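Local coordinates for protein 6-phospho-alpha-glucosidase (Merdibacter massiliensis, PDB 6VC6) that probably hydrolyses 6-phospho-alpha-glucosides to release glucose 6-phosphate, as a family 4 glycosidase that binds NAD and a manganese ion, at residues M78-M83 against K325-I330; I99-G104 against Y272-L277. All coordinates share one frame; numbering follows the deposited sequence.

Contact 1 (M78-M83 against K325-I330)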
HETATM    1  N   MSE A  78     -21.166   8.956  -6.264  1.00 47.62           N
HETATM    2  CA  MSE A  78     -20.401   8.314  -5.203  1.00 44.12           C
HETATM    3  C   MSE A  78     -19.739   9.344  -4.294  1.00 44.72           C
HETATM    4  O   MSE A  78     -19.291  10.395  -4.754  1.00 41.45           O
HETATM    5  CB  MSE A  78     -19.343   7.380  -5.793  1.00 49.34           C
HETATM    6  CG  MSE A  78     -19.909   6.100  -6.385  1.00 43.45           C
HETATM    7 SE   MSE A  78     -20.547   4.859  -5.024  1.00 57.18          SE
HETATM    8  CE  MSE A  78     -22.205   4.294  -5.880  1.00 52.57           C
ATOM      9  N   ASP A  79     -19.691   9.039  -2.999  1.00 40.60           N
ATOM     10  CA  ASP A  79     -18.999   9.890  -2.039  1.00 45.35           C
ATOM     11  C   ASP A  79     -17.566   9.432  -1.801  1.00 44.77           C
ATOM     12  O   ASP A  79     -16.673  10.264  -1.614  1.00 41.06           O
ATOM     13  CB  ASP A  79     -19.759   9.919  -0.710  1.00 45.12           C
ATOM     14  CG  ASP A  79     -21.142  10.525  -0.840  1.00 49.57           C
ATOM     15  OD1 ASP A  79     -21.244  11.691  -1.277  1.00 54.11           O
ATOM     16  OD2 ASP A  79     -22.127   9.835  -0.503  1.00 44.52           O
ATOM     17  N   PHE A  80     -17.331   8.121  -1.809  1.00 40.06           N
ATOM     18  CA  PHE A  80     -16.012   7.563  -1.557  1.00 42.39           C
ATOM     19  C   PHE A  80     -15.737   6.438  -2.540  1.00 40.72           C
ATOM     20  O   PHE A  80     -16.623   5.633  -2.841  1.00 42.26           O
ATOM     21  CB  PHE A  80     -15.892   7.034  -0.122  1.00 40.34           C
ATOM     22  CG  PHE A  80     -15.747   8.110   0.912  1.00 43.65           C
ATOM     23  CD1 PHE A  80     -14.504   8.649   1.200  1.00 39.43           C
ATOM     24  CD2 PHE A  80     -16.852   8.583   1.599  1.00 41.68           C
ATOM     25  CE1 PHE A  80     -14.366   9.639   2.153  1.00 39.57           C
ATOM     26  CE2 PHE A  80     -16.720   9.573   2.553  1.00 43.80           C
ATOM     27  CZ  PHE A  80     -15.476  10.101   2.830  1.00 41.01           C
ATOM     28  N   ILE A  81     -14.503   6.387  -3.035  1.00 40.54           N
ATOM     29  CA  ILE A  81     -14.035   5.309  -3.899  1.00 38.21           C
ATOM     30  C   ILE A  81     -12.856   4.642  -3.208  1.00 37.80           C
ATOM     31  O   ILE A  81     -11.815   5.277  -2.994  1.00 40.58           O
ATOM     32  CB  ILE A  81     -13.635   5.818  -5.293  1.00 41.22           C
ATOM     33  CG1 ILE A  81     -14.776   6.622  -5.922  1.00 42.04           C
ATOM     34  CG2 ILE A  81     -13.245   4.653  -6.189  1.00 45.06           C
ATOM     35  CD1 ILE A  81     -16.000   5.796  -6.247  1.00 46.15           C
ATOM     36  N   PHE A  82     -13.020   3.369  -2.853  1.00 36.07           N
ATOM     37  CA  PHE A  82     -11.956   2.573  -2.247  1.00 34.88           C
ATOM     38  C   PHE A  82     -11.272   1.788  -3.362  1.00 41.54           C
ATOM     39  O   PHE A  82     -11.877   0.892  -3.958  1.00 40.41           O
ATOM     40  CB  PHE A  82     -12.508   1.630  -1.177  1.00 38.39           C
ATOM     41  CG  PHE A  82     -13.001   2.324   0.068  1.00 40.55           C
ATOM     42  CD1 PHE A  82     -12.975   3.705   0.182  1.00 40.70           C
ATOM     43  CD2 PHE A  82     -13.492   1.581   1.131  1.00 44.79           C
ATOM     44  CE1 PHE A  82     -13.432   4.331   1.328  1.00 42.72           C
ATOM     45  CE2 PHE A  82     -13.949   2.200   2.280  1.00 40.59           C
ATOM     46  CZ  PHE A  82     -13.919   3.578   2.378  1.00 40.61           C
HETATM   47  N   MSE A  83     -10.017   2.120  -3.641  1.00 35.89           N
HETATM   48  CA  MSE A  83      -9.291   1.470  -4.730  1.00 43.17           C
HETATM   49  C   MSE A  83      -8.270   0.459  -4.214  1.00 39.89           C
HETATM   50  O   MSE A  83      -7.369   0.808  -3.452  1.00 40.06           O
HETATM   51  CB  MSE A  83      -8.594   2.517  -5.603  1.00 37.99           C
HETATM   52  CG  MSE A  83      -9.450   3.732  -5.915  1.00 41.71           C
HETATM   53 SE   MSE A  83      -8.872   4.661  -7.528  0.70 48.42          SE
HETATM   54  CE  MSE A  83      -9.446   3.352  -8.848  1.00 48.57           C
ATOM     55  N   LYS A 325     -11.569   3.969   8.701  1.00 41.30           N
ATOM     56  CA  LYS A 325     -11.295   5.026   9.669  1.00 43.79           C
ATOM     57  C   LYS A 325     -10.798   6.287   8.976  1.00 43.69           C
ATOM     58  O   LYS A 325     -11.099   7.404   9.413  1.00 44.12           O
ATOM     59  CB  LYS A 325     -10.277   4.545  10.704  1.00 46.87           C
ATOM     60  CG  LYS A 325     -10.784   3.436  11.613  1.00 50.60           C
ATOM     61  CD  LYS A 325     -11.631   3.986  12.747  1.00 58.30           C
ATOM     62  CE  LYS A 325     -12.202   2.862  13.596  1.00 60.98           C
ATOM     63  NZ  LYS A 325     -11.163   1.860  13.962  1.00 62.80           N
ATOM     64  N   VAL A 326     -10.035   6.129   7.892  1.00 42.76           N
ATOM     65  CA  VAL A 326      -9.616   7.287   7.104  1.00 45.42           C
ATOM     66  C   VAL A 326     -10.827   7.966   6.480  1.00 40.06           C
ATOM     67  O   VAL A 326     -10.929   9.199   6.464  1.00 42.57           O
ATOM     68  CB  VAL A 326      -8.585   6.865   6.039  1.00 43.26           C
ATOM     69  CG1 VAL A 326      -8.420   7.953   4.990  1.00 40.17           C
ATOM     70  CG2 VAL A 326      -7.247   6.552   6.690  1.00 37.10           C
ATOM     71  N   ALA A 327     -11.771   7.172   5.968  1.00 35.22           N
ATOM     72  CA  ALA A 327     -12.993   7.741   5.410  1.00 45.38           C
ATOM     73  C   ALA A 327     -13.824   8.430   6.486  1.00 36.94           C
ATOM     74  O   ALA A 327     -14.472   9.448   6.220  1.00 41.84           O
ATOM     75  CB  ALA A 327     -13.810   6.654   4.713  1.00 39.58           C
ATOM     76  N   GLU A 328     -13.816   7.889   7.707  1.00 42.01           N
ATOM     77  CA  GLU A 328     -14.531   8.527   8.808  1.00 45.06           C
ATOM     78  C   GLU A 328     -13.912   9.875   9.154  1.00 43.51           C
ATOM     79  O   GLU A 328     -14.623  10.875   9.310  1.00 44.78           O
ATOM     80  CB  GLU A 328     -14.536   7.615  10.034  1.00 46.81           C
ATOM     81  CG  GLU A 328     -15.380   6.363   9.890  1.00 50.04           C
ATOM     82  CD  GLU A 328     -15.273   5.458  11.101  1.00 52.36           C
ATOM     83  OE1 GLU A 328     -15.468   4.234  10.951  1.00 56.50           O
ATOM     84  OE2 GLU A 328     -14.991   5.973  12.204  1.00 56.33           O
ATOM     85  N   ALA A 329     -12.583   9.918   9.283  1.00 43.53           N
ATOM     86  CA  ALA A 329     -11.906  11.172   9.595  1.00 40.33           C
ATOM     87  C   ALA A 329     -12.140  12.218   8.515  1.00 41.47           C
ATOM     88  O   ALA A 329     -12.228  13.413   8.817  1.00 36.17           O
ATOM     89  CB  ALA A 329     -10.408  10.927   9.781  1.00 41.59           C
ATOM     90  N   ILE A 330     -12.248  11.790   7.256  1.00 36.66           N
ATOM     91  CA  ILE A 330     -12.517  12.730   6.173  1.00 43.37           C
ATOM     92  C   ILE A 330     -13.966  13.197   6.222  1.00 41.80           C
ATOM     93  O   ILE A 330     -14.247  14.401   6.224  1.00 38.35           O
ATOM     94  CB  ILE A 330     -12.177  12.091   4.814  1.00 39.04           C
ATOM     95  CG1 ILE A 330     -10.663  11.951   4.650  1.00 40.60           C
ATOM     96  CG2 ILE A 330     -12.769  12.910   3.676  1.00 42.74           C
ATOM     97  CD1 ILE A 330     -10.257  11.165   3.425  1.00 39.16           C
TER

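Contact 2 (I99-G104 against Y272-L277)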
ATOM      1  N   ILE A  99      11.419 -13.537 -12.164  1.00 38.31           N
ATOM      2  CA  ILE A  99      12.412 -13.103 -13.143  1.00 38.73           C
ATOM      3  C   ILE A  99      13.533 -12.321 -12.470  1.00 36.95           C
ATOM      4  O   ILE A  99      14.709 -12.470 -12.823  1.00 37.34           O
ATOM      5  CB  ILE A  99      11.729 -12.292 -14.259  1.00 40.48           C
ATOM      6  CG1 ILE A  99      10.758 -13.188 -15.034  1.00 38.25           C
ATOM      7  CG2 ILE A  99      12.762 -11.681 -15.193  1.00 40.31           C
ATOM      8  CD1 ILE A  99       9.808 -12.441 -15.943  1.00 41.05           C
ATOM      9  N   SER A 100      13.194 -11.484 -11.486  1.00 36.85           N
ATOM     10  CA  SER A 100      14.224 -10.747 -10.758  1.00 33.94           C
ATOM     11  C   SER A 100      15.156 -11.699 -10.017  1.00 35.77           C
ATOM     12  O   SER A 100      16.384 -11.571 -10.093  1.00 32.65           O
ATOM     13  CB  SER A 100      13.577  -9.761  -9.784  1.00 34.79           C
ATOM     14  OG  SER A 100      12.769  -8.818 -10.467  1.00 37.31           O
ATOM     15  N   LEU A 101      14.585 -12.669  -9.299  1.00 38.87           N
ATOM     16  CA  LEU A 101      15.405 -13.603  -8.534  1.00 36.03           C
ATOM     17  C   LEU A 101      16.210 -14.516  -9.449  1.00 39.67           C
ATOM     18  O   LEU A 101      17.363 -14.844  -9.148  1.00 37.44           O
ATOM     19  CB  LEU A 101      14.524 -14.422  -7.592  1.00 38.26           C
ATOM     20  CG  LEU A 101      13.918 -13.648  -6.419  1.00 39.16           C
ATOM     21  CD1 LEU A 101      12.767 -14.423  -5.796  1.00 39.22           C
ATOM     22  CD2 LEU A 101      14.983 -13.333  -5.380  1.00 33.88           C
ATOM     23  N   HIS A 102      15.621 -14.935 -10.573  1.00 37.60           N
ATOM     24  CA  HIS A 102      16.351 -15.762 -11.526  1.00 42.26           C
ATOM     25  C   HIS A 102      17.519 -15.016 -12.157  1.00 43.04           C
ATOM     26  O   HIS A 102      18.444 -15.655 -12.670  1.00 40.12           O
ATOM     27  CB  HIS A 102      15.407 -16.268 -12.621  1.00 40.56           C
ATOM     28  CG  HIS A 102      14.484 -17.358 -12.171  1.00 58.48           C
ATOM     29  ND1 HIS A 102      14.918 -18.457 -11.463  1.00 62.97           N
ATOM     30  CD2 HIS A 102      13.149 -17.520 -12.337  1.00 62.28           C
ATOM     31  CE1 HIS A 102      13.890 -19.248 -11.208  1.00 64.44           C
ATOM     32  NE2 HIS A 102      12.805 -18.701 -11.726  1.00 62.30           N
ATOM     33  N   LEU A 103      17.500 -13.684 -12.129  1.00 43.57           N
ATOM     34  CA  LEU A 103      18.557 -12.873 -12.719  1.00 39.29           C
ATOM     35  C   LEU A 103      19.478 -12.254 -11.675  1.00 34.08           C
ATOM     36  O   LEU A 103      20.277 -11.375 -12.012  1.00 37.01           O
ATOM     37  CB  LEU A 103      17.949 -11.784 -13.605  1.00 41.64           C
ATOM     38  CG  LEU A 103      17.324 -12.290 -14.907  1.00 41.14           C
ATOM     39  CD1 LEU A 103      16.585 -11.173 -15.627  1.00 37.56           C
ATOM     40  CD2 LEU A 103      18.386 -12.907 -15.809  1.00 42.89           C
ATOM     41  N   GLY A 104      19.383 -12.684 -10.419  1.00 34.80           N
ATOM     42  CA  GLY A 104      20.348 -12.293  -9.412  1.00 34.81           C
ATOM     43  C   GLY A 104      20.037 -11.035  -8.635  1.00 36.88           C
ATOM     44  O   GLY A 104      20.963 -10.423  -8.089  1.00 35.04           O
ATOM     45  N   TYR A 272      21.787 -10.059   2.172  1.00 36.50           N
ATOM     46  CA  TYR A 272      21.143 -11.010   3.074  1.00 41.27           C
ATOM     47  C   TYR A 272      19.728 -11.338   2.616  1.00 46.08           C
ATOM     48  O   TYR A 272      19.321 -12.507   2.632  1.00 42.30           O
ATOM     49  CB  TYR A 272      21.133 -10.456   4.501  1.00 43.79           C
ATOM     50  CG  TYR A 272      20.508 -11.380   5.523  1.00 47.84           C
ATOM     51  CD1 TYR A 272      19.142 -11.352   5.774  1.00 47.26           C
ATOM     52  CD2 TYR A 272      21.287 -12.277   6.243  1.00 47.34           C
ATOM     53  CE1 TYR A 272      18.568 -12.194   6.706  1.00 51.52           C
ATOM     54  CE2 TYR A 272      20.721 -13.122   7.181  1.00 46.34           C
ATOM     55  CZ  TYR A 272      19.362 -13.076   7.407  1.00 49.86           C
ATOM     56  OH  TYR A 272      18.792 -13.914   8.337  1.00 64.23           O
ATOM     57  N   LYS A 273      18.960 -10.323   2.212  1.00 36.25           N
ATOM     58  CA  LYS A 273      17.580 -10.564   1.804  1.00 42.43           C
ATOM     59  C   LYS A 273      17.514 -11.422   0.547  1.00 41.85           C
ATOM     60  O   LYS A 273      16.675 -12.325   0.450  1.00 41.47           O
ATOM     61  CB  LYS A 273      16.855  -9.235   1.589  1.00 36.75           C
ATOM     62  CG  LYS A 273      16.637  -8.433   2.865  1.00 36.90           C
ATOM     63  CD  LYS A 273      15.549  -9.043   3.733  1.00 42.32           C
ATOM     64  CE  LYS A 273      15.303  -8.201   4.976  1.00 40.49           C
ATOM     65  NZ  LYS A 273      14.036  -8.575   5.663  1.00 40.10           N
ATOM     66  N   PHE A 274      18.392 -11.162  -0.424  1.00 35.85           N
ATOM     67  CA  PHE A 274      18.397 -11.966  -1.643  1.00 42.71           C
ATOM     68  C   PHE A 274      18.814 -13.403  -1.358  1.00 43.33           C
ATOM     69  O   PHE A 274      18.270 -14.342  -1.951  1.00 39.12           O
ATOM     70  CB  PHE A 274      19.325 -11.339  -2.684  1.00 36.63           C
ATOM     71  CG  PHE A 274      19.616 -12.236  -3.856  1.00 40.51           C
ATOM     72  CD1 PHE A 274      18.717 -12.342  -4.904  1.00 35.10           C
ATOM     73  CD2 PHE A 274      20.790 -12.973  -3.911  1.00 38.77           C
ATOM     74  CE1 PHE A 274      18.980 -13.167  -5.983  1.00 43.17           C
ATOM     75  CE2 PHE A 274      21.057 -13.801  -4.985  1.00 39.23           C
ATOM     76  CZ  PHE A 274      20.151 -13.897  -6.023  1.00 36.93           C
ATOM     77  N   SER A 275      19.774 -13.595  -0.451  1.00 38.43           N
ATOM     78  CA  SER A 275      20.328 -14.911  -0.155  1.00 49.53           C
ATOM     79  C   SER A 275      19.302 -15.868   0.435  1.00 50.32           C
ATOM     80  O   SER A 275      19.502 -17.085   0.371  1.00 51.54           O
ATOM     81  CB  SER A 275      21.515 -14.776   0.801  1.00 45.37           C
ATOM     82  OG  SER A 275      21.095 -14.298   2.066  1.00 60.56           O
ATOM     83  N   HIS A 276      18.248 -15.341   1.059  1.00 46.16           N
ATOM     84  CA  HIS A 276      17.272 -16.160   1.766  1.00 49.25           C
ATOM     85  C   HIS A 276      15.919 -16.198   1.063  1.00 50.11           C
ATOM     86  O   HIS A 276      14.913 -16.560   1.681  1.00 54.08           O
ATOM     87  CB  HIS A 276      17.110 -15.663   3.203  1.00 50.13           C
ATOM     88  CG  HIS A 276      18.351 -15.803   4.030  1.00 56.20           C
ATOM     89  ND1 HIS A 276      19.452 -14.991   3.862  1.00 56.07           N
ATOM     90  CD2 HIS A 276      18.665 -16.662   5.028  1.00 52.17           C
ATOM     91  CE1 HIS A 276      20.390 -15.344   4.722  1.00 54.31           C
ATOM     92  NE2 HIS A 276      19.938 -16.355   5.442  1.00 54.57           N
ATOM     93  N   LEU A 277      15.873 -15.838  -0.217  1.00 46.71           N
ATOM     94  CA  LEU A 277      14.642 -15.858  -0.996  1.00 44.15           C
ATOM     95  C   LEU A 277      14.680 -17.022  -1.977  1.00 46.28           C
ATOM     96  O   LEU A 277      15.650 -17.177  -2.726  1.00 47.82           O
ATOM     97  CB  LEU A 277      14.443 -14.537  -1.745  1.00 42.66           C
ATOM     98  CG  LEU A 277      13.982 -13.348  -0.900  1.00 46.04           C
ATOM     99  CD1 LEU A 277      13.904 -12.083  -1.743  1.00 42.13           C
ATOM    100  CD2 LEU A 277      12.647 -13.637  -0.232  1.00 40.01           C
TER

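Contact 1 (M78-M83 against K325-I330)
The methyl of Ala-327 is the bump of this contact, and two phenylalanine rings of strand 80-83 form the hollow that receives it. Phe-80 offers a face: Ala-327 CB stands 4.2 Å from the centroid of its ring, 18° off the normal and displaced toward the rim, a CH-pi contact. Phe-82 offers an edge, where Ala-327 CB lies near the ring plane and 3.9 Å from Phe-82 CZ. One small side chain is thus wedged between a face and an edge. Its small size is consistent with the close approach of segment 325-330, the CA atoms of Phe-80 and Ala-327 being 7.6 Å apart. One turn on, Ile-330 meets the same CE1 corner of Phe-80 from the edge, near the ring plane, its CG2 lying 3.9 Å from Phe-80 CE1. With CG1 beside the backbone N (chi1 -71°), the CG2 branch of Ile-330 is the one turned to the ring. Phe-80 CZ also approaches the carbonyl of the helix, 3.6 Å from Ala-327 O. The short strand and helix run nearly antiparallel, at 155°, with axes 10.7 Å apart. This is a helix packed on the nucleotide-binding, Rossmann-type sheet, whose strand 80-83 sits between strands 4-9 and 141-144. The helix comes from far along the chain, and Phe-30 and Trp-141 also touch its side chains. The side chain of Phe-82 is about 10 Å from the bound NAD. Since all four touching residues are buried and their side chains are hydrocarbon, the attachment rests on shape and exclusion of water rather than on directed polar bonds.

Contact 2 (I99-G104 against Y272-L277)
Apolar contacts carry most of the meeting between Leu-101 and the pair Phe-274 and Leu-277. One methyl of Leu-101, CD2, serves both partners: it lies 3.9 Å from Phe-274 CD1, obliquely to the ring, and equally near the CB of Leu-277. The side chains of Leu-101 and Leu-277 cross at about a right angle, whereas Leu-101 and Phe-274 slide past each other in opposite directions. Phe-274 reaches across because its CG lies anti to the backbone N (chi1 168°), which carries the ring tip to the opposing backbone.

A second kind of contact sets that ring against the main chain. Phe-274 CE1 comes within 3.6 Å of Gly-104 C, while Gly-104 O stands over one face, offset toward the rim. Gly-104 is the C-prime residue of a Schellman motif ending helix 89-102: its N bonds to Leu-101 O at 3.2 Å, and Arg-105 N returns to Ser-100 O. Its positive phi (90°) would press a CB against the preceding carbonyl oxygen, so glycine suits the turn. The contact thus joins this helix end to segment 272-277 of the C-terminal family region, where the side chain of Leu-277 is about 11 Å from the bound 6-phosphoglucose. With an alanine in place of Phe-274, a gap would probably open beside Gly-104 and leave Leu-101 CD2 with Leu-277 alone as its partner across the contact.

Side-chain hydrogen bonds of the second segment gather on Tyr-272 O. It accepts from His-276 ND1 at 2.8 Å, with an N-H...acceptor angle of 153°, and from Ser-275 OG at 2.6 Å. The His-276 bond is consistent with that ring lying back over Tyr-272, its CE1 3.3 Å above the plane of the Tyr-272 ring and offset toward the rim.

How the contacts relate
From the N terminus, the chain first lays down strand 80-83, the earlier half of contact 1, and goes straight on into helix 89-102, whose end supplies the earlier half of contact 2. It then passes through strands 141-144 and 166-169 and crosses to the C-terminal family region. Helix 270-275 comes back to 99-104 and closes contact 2 with 167 residues between the segments. Helix 318-331 later closes contact 1, a loop of 241 residues in which the other is nested. The centres are about 38 Å apart, on opposite sides of the chain's centre. Both contacts join the two family regions, contact 1 at the central sheet and contact 2 among helices.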